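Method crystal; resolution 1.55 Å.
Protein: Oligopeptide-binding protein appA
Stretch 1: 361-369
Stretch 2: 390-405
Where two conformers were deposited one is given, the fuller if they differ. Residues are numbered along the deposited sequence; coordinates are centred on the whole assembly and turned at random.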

ATOM      1  N   SER A 361     -21.922  19.843   1.333  1.00 26.26           N
ATOM      2  CA  SER A 361     -22.211  18.874   0.293  1.00 26.42           C
ATOM      3  C   SER A 361     -20.915  18.504  -0.414  1.00 26.20           C
ATOM      4  O   SER A 361     -20.165  19.392  -0.827  1.00 25.95           O
ATOM      5  CB  SER A 361     -23.149  19.495  -0.730  1.00 26.71           C
ATOM      6  OG  SER A 361     -23.380  18.607  -1.807  1.00 29.02           O
ATOM      7  N   PHE A 362     -20.661  17.203  -0.551  1.00 26.60           N
ATOM      8  CA  PHE A 362     -19.454  16.716  -1.214  1.00 26.27           C
ATOM      9  C   PHE A 362     -19.643  15.320  -1.799  1.00 25.69           C
ATOM     10  O   PHE A 362     -20.608  14.630  -1.505  1.00 25.63           O
ATOM     11  CB  PHE A 362     -18.261  16.718  -0.245  1.00 26.70           C
ATOM     12  CG  PHE A 362     -18.388  15.739   0.886  1.00 26.90           C
ATOM     13  CD1 PHE A 362     -17.802  14.469   0.804  1.00 29.05           C
ATOM     14  CD2 PHE A 362     -19.081  16.082   2.036  1.00 28.75           C
ATOM     15  CE1 PHE A 362     -17.940  13.573   1.836  1.00 28.65           C
ATOM     16  CE2 PHE A 362     -19.223  15.207   3.060  1.00 30.32           C
ATOM     17  CZ  PHE A 362     -18.629  13.942   2.984  1.00 30.29           C
ATOM     18  N   THR A 363     -18.658  14.910  -2.597  1.00 27.35           N
ATOM     19  CA  THR A 363     -18.619  13.587  -3.198  1.00 26.90           C
ATOM     20  C   THR A 363     -17.599  12.681  -2.475  1.00 27.54           C
ATOM     21  O   THR A 363     -16.422  13.044  -2.261  1.00 28.24           O
ATOM     22  CB  THR A 363     -18.311  13.691  -4.691  1.00 25.98           C
ATOM     23  OG1 THR A 363     -19.343  14.471  -5.318  1.00 27.41           O
ATOM     24  CG2 THR A 363     -18.218  12.317  -5.363  1.00 28.23           C
ATOM     25  N   LEU A 364     -18.074  11.492  -2.083  1.00 27.73           N
ATOM     26  CA  LEU A 364     -17.243  10.441  -1.494  1.00 27.66           C
ATOM     27  C   LEU A 364     -16.956   9.349  -2.525  1.00 27.99           C
ATOM     28  O   LEU A 364     -17.857   8.606  -2.957  1.00 28.59           O
ATOM     29  CB  LEU A 364     -17.963   9.833  -0.301  1.00 27.99           C
ATOM     30  CG  LEU A 364     -17.259   8.752   0.537  1.00 28.65           C
ATOM     31  CD1 LEU A 364     -15.983   9.251   1.186  1.00 30.13           C
ATOM     32  CD2 LEU A 364     -18.190   8.225   1.609  1.00 28.95           C
ATOM     33  N   LYS A 365     -15.675   9.231  -2.887  1.00 28.20           N
ATOM     34  CA  LYS A 365     -15.236   8.247  -3.865  1.00 27.53           C
ATOM     35  C   LYS A 365     -14.701   6.979  -3.212  1.00 27.78           C
ATOM     36  O   LYS A 365     -14.152   7.018  -2.095  1.00 28.67           O
ATOM     37  CB  LYS A 365     -14.106   8.815  -4.729  1.00 28.54           C
ATOM     38  CG  LYS A 365     -14.493   9.863  -5.700  1.00 27.74           C
ATOM     39  CD  LYS A 365     -13.287  10.397  -6.475  1.00 27.87           C
ATOM     40  CE  LYS A 365     -13.766  11.257  -7.627  1.00 28.11           C
ATOM     41  NZ  LYS A 365     -12.668  11.948  -8.366  1.00 28.16           N
ATOM     42  N   THR A 366     -14.818   5.856  -3.919  1.00 27.49           N
ATOM     43  CA  THR A 366     -14.047   4.655  -3.557  1.00 28.07           C
ATOM     44  C   THR A 366     -13.836   3.790  -4.778  1.00 27.99           C
ATOM     45  O   THR A 366     -14.360   4.136  -5.860  1.00 27.48           O
ATOM     46  CB  THR A 366     -14.709   3.831  -2.423  1.00 27.13           C
ATOM     47  OG1 THR A 366     -13.709   2.937  -1.882  1.00 28.03           O
ATOM     48  CG2 THR A 366     -15.873   3.045  -2.905  1.00 29.34           C
ATOM     49  N   ASN A 367     -13.113   2.682  -4.644  1.00 28.16           N
ATOM     50  CA  ASN A 367     -12.732   1.894  -5.814  1.00 29.41           C
ATOM     51  C   ASN A 367     -13.723   0.816  -6.241  1.00 29.08           C
ATOM     52  O   ASN A 367     -14.181   0.013  -5.422  1.00 28.06           O
ATOM     53  CB  ASN A 367     -11.335   1.278  -5.642  1.00 29.47           C
ATOM     54  CG  ASN A 367     -11.172   0.525  -4.352  1.00 30.29           C
ATOM     55  OD1 ASN A 367     -11.343   1.090  -3.277  1.00 30.55           O
ATOM     56  ND2 ASN A 367     -10.808  -0.753  -4.456  1.00 30.38           N
ATOM     57  N   GLN A 368     -14.043   0.832  -7.548  1.00 30.07           N
ATOM     58  CA  GLN A 368     -14.873  -0.176  -8.238  1.00 30.79           C
ATOM     59  C   GLN A 368     -14.416  -1.599  -7.923  1.00 30.47           C
ATOM     60  O   GLN A 368     -13.262  -1.953  -8.173  1.00 30.08           O
ATOM     61  CB  GLN A 368     -14.839   0.065  -9.752  1.00 31.23           C
ATOM     62  CG  GLN A 368     -15.783  -0.843 -10.544  1.00 30.94           C
ATOM     63  CD  GLN A 368     -15.651  -0.680 -12.042  1.00 35.33           C
ATOM     64  OE1 GLN A 368     -16.464  -1.224 -12.794  1.00 43.18           O
ATOM     65  NE2 GLN A 368     -14.635   0.059 -12.497  1.00 39.95           N
ATOM     66  N   GLY A 369     -15.327  -2.403  -7.390  1.00 29.99           N
ATOM     67  CA  GLY A 369     -15.100  -3.810  -7.217  1.00 30.56           C
ATOM     68  C   GLY A 369     -14.918  -4.197  -5.760  1.00 30.96           C
ATOM     69  O   GLY A 369     -15.008  -5.381  -5.406  1.00 32.97           O
TER
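Stretch 2, residues 390-405: EVKTQIVEWSALVEQM

Stretch 2 lies beside stretch 1 first as a parallel beta strand and then as a helix. Strand 390-396 runs in the same direction as strand 361-367, with 29° between their axes (signed crossing angle -29°) and a closest approach of 4.4 Å. Helix 398-405 comes next, after Glu397 at its N-cap, and turns back, its direction at 132° to that of strand 361-367 and its axis 8.4 Å away at the closest point. Together the two stretches bury 932 Å².

The register pairs Ser361 with Glu390 and advances one residue at a time to Asn367 with Val396. Ser361 has chi1 in t, and its OG donates a hydrogen bond to Glu390 OE1 at 2.9 Å. Phe362 opens the backbone ladder. Its N donates to Glu390 O at 3.0 Å, and its O accepts from Lys392 N at 2.9 Å. The Phe362 ring carries Val391 over one face, with Val391 CB 4.3 Å from the ring centroid, a CH-pi contact.

Thr363 shares a face of the sheet with Lys392. Thr363 OG1 lies 3.1 Å from Lys392 CE, a contact with the aliphatic part of the lysine. Leu364 is on the other face, with Phe362 and Val391, and its CB packs 3.7 Å from Val391 CG2. Leu364 N donates to Lys392 O at 2.7 Å, while Leu364 O accepts from Gln394 N at 2.9 Å.

Lys365 loses 89 Å² to stretch 2, more than any other residue here. Its side chain is extended, with chi2 to chi4 all t, and so reaches from the strand to the helix. Lys365 CD passes 3.9 Å from Val396 CG1 and 4.0 Å from Leu401 CD1. At the tip, Lys365 NZ donates to Gln404 OE1 at 2.8 Å.

Thr366 continues the ladder: Thr366 N donates to Gln394 O at 3.1 Å, and Thr366 O accepts from Val396 N at 2.9 Å. At Asn367 the paired side chains diverge. Asn367 CB lies 3.5 Å from Trp398 CE3, at the ring edge, and 4.0 Å from Leu401 CD2.

Gln368 N donates the last ladder bond, to Val396 O at 2.8 Å. Gln368 CB meets Ile395 CG2 at 3.6 Å. A water links the two stretches here, donating to Gln368 O and accepting from Trp398 N, each at 3.0 Å. Nearby, Glu397 caps the helix, its OE1 accepting from Ser399 N at 2.9 Å and its OE2 from Ala400 N at 3.0 Å. Gly369 makes no contact with stretch 2.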

ATOM      1  N   GLU A 390     -24.692  16.411   3.184  1.00 31.98           N
ATOM      2  CA  GLU A 390     -25.088  15.789   1.925  1.00 31.97           C
ATOM      3  C   GLU A 390     -23.872  15.166   1.236  1.00 31.32           C
ATOM      4  O   GLU A 390     -22.910  15.852   0.893  1.00 30.69           O
ATOM      5  CB  GLU A 390     -25.734  16.841   1.009  1.00 31.31           C
ATOM      6  CG  GLU A 390     -26.112  16.346  -0.382  1.00 33.02           C
ATOM      7  CD  GLU A 390     -26.837  17.386  -1.215  1.00 34.29           C
ATOM      8  OE1 GLU A 390     -26.264  18.449  -1.545  1.00 38.17           O
ATOM      9  OE2 GLU A 390     -28.007  17.136  -1.558  1.00 40.42           O
ATOM     10  N   VAL A 391     -23.930  13.859   1.022  1.00 31.33           N
ATOM     11  CA  VAL A 391     -22.853  13.169   0.313  1.00 31.33           C
ATOM     12  C   VAL A 391     -23.368  12.436  -0.931  1.00 31.66           C
ATOM     13  O   VAL A 391     -24.406  11.774  -0.888  1.00 30.69           O
ATOM     14  CB  VAL A 391     -21.925  12.324   1.268  1.00 32.57           C
ATOM     15  CG1 VAL A 391     -22.487  12.099   2.600  1.00 33.61           C
ATOM     16  CG2 VAL A 391     -21.374  11.046   0.601  1.00 30.91           C
ATOM     17  N   LYS A 392     -22.676  12.678  -2.046  1.00 31.32           N
ATOM     18  CA  LYS A 392     -22.832  11.946  -3.292  1.00 31.05           C
ATOM     19  C   LYS A 392     -21.772  10.865  -3.297  1.00 29.62           C
ATOM     20  O   LYS A 392     -20.600  11.153  -3.042  1.00 29.66           O
ATOM     21  CB  LYS A 392     -22.597  12.873  -4.494  1.00 31.53           C
ATOM     22  CG  LYS A 392     -22.764  12.177  -5.875  1.00 33.63           C
ATOM     23  CD  LYS A 392     -22.670  13.140  -7.080  1.00 35.59           C
ATOM     24  CE  LYS A 392     -21.213  13.370  -7.500  1.00 39.10           C
ATOM     25  NZ  LYS A 392     -20.605  12.198  -8.206  1.00 41.28           N
ATOM     26  N   THR A 393     -22.143   9.632  -3.601  1.00 28.97           N
ATOM     27  CA  THR A 393     -21.124   8.583  -3.671  1.00 29.04           C
ATOM     28  C   THR A 393     -20.691   8.420  -5.130  1.00 29.10           C
ATOM     29  O   THR A 393     -21.470   8.698  -6.046  1.00 30.07           O
ATOM     30  CB  THR A 393     -21.602   7.243  -3.053  1.00 28.95           C
ATOM     31  OG1 THR A 393     -22.708   6.734  -3.789  1.00 28.10           O
ATOM     32  CG2 THR A 393     -22.025   7.407  -1.618  1.00 28.64           C
ATOM     33  N   GLN A 394     -19.443   8.008  -5.347  1.00 28.27           N
ATOM     34  CA  GLN A 394     -18.957   7.781  -6.700  1.00 29.54           C
ATOM     35  C   GLN A 394     -17.952   6.645  -6.669  1.00 29.00           C
ATOM     36  O   GLN A 394     -17.016   6.674  -5.894  1.00 30.83           O
ATOM     37  CB  GLN A 394     -18.351   9.057  -7.284  1.00 29.41           C
ATOM     38  CG  GLN A 394     -18.054   8.965  -8.780  1.00 29.35           C
ATOM     39  CD  GLN A 394     -17.189  10.111  -9.298  1.00 31.65           C
ATOM     40  OE1 GLN A 394     -16.489   9.950 -10.280  1.00 41.34           O
ATOM     41  NE2 GLN A 394     -17.221  11.248  -8.635  1.00 34.51           N
ATOM     42  N   ILE A 395     -18.162   5.646  -7.504  1.00 30.05           N
ATOM     43  CA  ILE A 395     -17.293   4.477  -7.576  1.00 29.88           C
ATOM     44  C   ILE A 395     -16.409   4.686  -8.801  1.00 29.68           C
ATOM     45  O   ILE A 395     -16.922   5.025  -9.877  1.00 28.35           O
ATOM     46  CB  ILE A 395     -18.158   3.189  -7.716  1.00 30.93           C
ATOM     47  CG1 ILE A 395     -18.994   2.961  -6.442  0.50 30.98           C
ATOM     48  CG2 ILE A 395     -17.275   1.988  -7.974  0.50 30.20           C
ATOM     49  CD1 ILE A 395     -20.111   1.951  -6.609  0.50 30.71           C
ATOM     50  N   VAL A 396     -15.103   4.521  -8.653  1.00 28.78           N
ATOM     51  CA  VAL A 396     -14.194   4.746  -9.754  1.00 29.56           C
ATOM     52  C   VAL A 396     -13.202   3.602  -9.895  1.00 28.56           C
ATOM     53  O   VAL A 396     -12.803   2.954  -8.923  1.00 28.24           O
ATOM     54  CB  VAL A 396     -13.572   6.228  -9.777  1.00 32.15           C
ATOM     55  CG1 VAL A 396     -14.080   7.191  -8.640  1.00 28.89           C
ATOM     56  CG2 VAL A 396     -12.127   6.295 -10.100  1.00 30.61           C
ATOM     57  N   GLU A 397     -12.850   3.326 -11.139  1.00 28.67           N
ATOM     58  CA  GLU A 397     -11.978   2.215 -11.462  1.00 28.07           C
ATOM     59  C   GLU A 397     -10.632   2.451 -10.800  1.00 28.16           C
ATOM     60  O   GLU A 397     -10.165   3.581 -10.732  1.00 28.09           O
ATOM     61  CB  GLU A 397     -11.812   2.146 -12.990  1.00 28.14           C
ATOM     62  CG  GLU A 397     -10.961   0.978 -13.472  1.00 29.25           C
ATOM     63  CD  GLU A 397      -9.463   1.277 -13.512  1.00 31.13           C
ATOM     64  OE1 GLU A 397      -8.655   0.355 -13.206  1.00 32.32           O
ATOM     65  OE2 GLU A 397      -9.103   2.427 -13.863  1.00 29.66           O
ATOM     66  N   TRP A 398     -10.030   1.379 -10.303  1.00 27.67           N
ATOM     67  CA  TRP A 398      -8.837   1.454  -9.441  1.00 27.95           C
ATOM     68  C   TRP A 398      -7.700   2.289 -10.003  1.00 27.39           C
ATOM     69  O   TRP A 398      -7.263   3.220  -9.355  1.00 28.18           O
ATOM     70  CB  TRP A 398      -8.320   0.050  -9.187  1.00 28.04           C
ATOM     71  CG  TRP A 398      -7.083  -0.012  -8.344  1.00 28.54           C
ATOM     72  CD1 TRP A 398      -5.859  -0.471  -8.727  1.00 28.85           C
ATOM     73  CD2 TRP A 398      -6.948   0.448  -6.999  1.00 29.02           C
ATOM     74  NE1 TRP A 398      -4.961  -0.362  -7.666  1.00 29.07           N
ATOM     75  CE2 TRP A 398      -5.609   0.204  -6.597  1.00 29.50           C
ATOM     76  CE3 TRP A 398      -7.825   1.008  -6.077  1.00 30.02           C
ATOM     77  CZ2 TRP A 398      -5.148   0.533  -5.327  1.00 30.91           C
ATOM     78  CZ3 TRP A 398      -7.365   1.309  -4.807  1.00 29.91           C
ATOM     79  CH2 TRP A 398      -6.045   1.084  -4.450  1.00 30.03           C
ATOM     80  N   SER A 399      -7.236   1.982 -11.215  1.00 27.20           N
ATOM     81  CA  SER A 399      -6.093   2.702 -11.782  1.00 27.58           C
ATOM     82  C   SER A 399      -6.397   4.188 -11.901  1.00 28.46           C
ATOM     83  O   SER A 399      -5.551   5.037 -11.646  1.00 29.02           O
ATOM     84  CB  SER A 399      -5.630   2.097 -13.110  1.00 27.51           C
ATOM     85  OG  SER A 399      -6.524   2.433 -14.166  1.00 30.20           O
ATOM     86  N   ALA A 400      -7.621   4.522 -12.314  1.00 28.12           N
ATOM     87  CA  ALA A 400      -8.010   5.903 -12.406  1.00 28.13           C
ATOM     88  C   ALA A 400      -8.078   6.604 -11.071  1.00 27.71           C
ATOM     89  O   ALA A 400      -7.697   7.755 -10.975  1.00 27.98           O
ATOM     90  CB  ALA A 400      -9.342   6.000 -13.096  1.00 28.36           C
ATOM     91  N   LEU A 401      -8.615   5.939 -10.051  1.00 27.26           N
ATOM     92  CA  LEU A 401      -8.710   6.523  -8.732  1.00 27.31           C
ATOM     93  C   LEU A 401      -7.301   6.777  -8.134  1.00 26.88           C
ATOM     94  O   LEU A 401      -7.074   7.816  -7.550  1.00 27.07           O
ATOM     95  CB  LEU A 401      -9.465   5.580  -7.796  1.00 27.40           C
ATOM     96  CG  LEU A 401      -9.799   6.159  -6.449  1.00 29.76           C
ATOM     97  CD1 LEU A 401     -10.500   7.472  -6.568  1.00 31.35           C
ATOM     98  CD2 LEU A 401     -10.641   5.170  -5.619  1.00 32.85           C
ATOM     99  N   VAL A 402      -6.364   5.852  -8.354  1.00 27.89           N
ATOM    100  CA  VAL A 402      -4.992   6.048  -7.950  1.00 29.47           C
ATOM    101  C   VAL A 402      -4.419   7.280  -8.617  1.00 29.99           C
ATOM    102  O   VAL A 402      -3.708   8.045  -7.977  1.00 31.85           O
ATOM    103  CB  VAL A 402      -4.139   4.796  -8.294  1.00 28.97           C
ATOM    104  CG1 VAL A 402      -2.637   5.057  -8.095  1.00 31.50           C
ATOM    105  CG2 VAL A 402      -4.572   3.595  -7.461  1.00 31.22           C
ATOM    106  N   GLU A 403      -4.709   7.475  -9.894  1.00 30.47           N
ATOM    107  CA  GLU A 403      -4.203   8.628 -10.611  1.00 30.25           C
ATOM    108  C   GLU A 403      -4.806   9.914 -10.072  1.00 29.15           C
ATOM    109  O   GLU A 403      -4.127  10.917  -9.938  1.00 30.15           O
ATOM    110  CB  GLU A 403      -4.456   8.461 -12.108  1.00 30.95           C
ATOM    111  CG  GLU A 403      -3.978   9.633 -12.944  1.00 32.46           C
ATOM    112  CD  GLU A 403      -4.042   9.345 -14.418  1.00 34.98           C
ATOM    113  OE1 GLU A 403      -3.656  10.243 -15.206  1.00 40.38           O
ATOM    114  OE2 GLU A 403      -4.461   8.220 -14.795  1.00 41.69           O
ATOM    115  N   GLN A 404      -6.084   9.865  -9.748  1.00 29.02           N
ATOM    116  CA  GLN A 404      -6.811  11.016  -9.229  1.00 29.55           C
ATOM    117  C   GLN A 404      -6.316  11.459  -7.847  1.00 29.81           C
ATOM    118  O   GLN A 404      -6.209  12.663  -7.586  1.00 29.50           O
ATOM    119  CB  GLN A 404      -8.295  10.675  -9.141  1.00 29.17           C
ATOM    120  CG  GLN A 404      -9.001  10.750 -10.466  1.00 28.93           C
ATOM    121  CD  GLN A 404     -10.362  10.087 -10.503  1.00 31.34           C
ATOM    122  OE1 GLN A 404     -11.038   9.925  -9.496  1.00 32.24           O
ATOM    123  NE2 GLN A 404     -10.780   9.721 -11.698  1.00 34.82           N
ATOM    124  N   MET A 405      -6.004  10.519  -6.945  1.00 30.04           N
ATOM    125  CA  MET A 405      -5.643  10.901  -5.584  1.00 32.07           C
ATOM    126  C   MET A 405      -4.224  11.460  -5.519  1.00 31.44           C
ATOM    127  O   MET A 405      -3.938  12.317  -4.682  1.00 32.08           O
ATOM    128  CB  MET A 405      -5.773   9.710  -4.620  1.00 32.48           C
ATOM    129  CG  MET A 405      -4.789   8.625  -4.790  1.00 35.70           C
ATOM    130  SD  MET A 405      -5.132   7.255  -3.630  1.00 38.64           S
ATOM    131  CE  MET A 405      -6.623   6.645  -4.316  1.00 36.53           C
TER
HETATM  132  O   HOH W   1     -11.465  -1.240 -10.527  1.00 21.64           O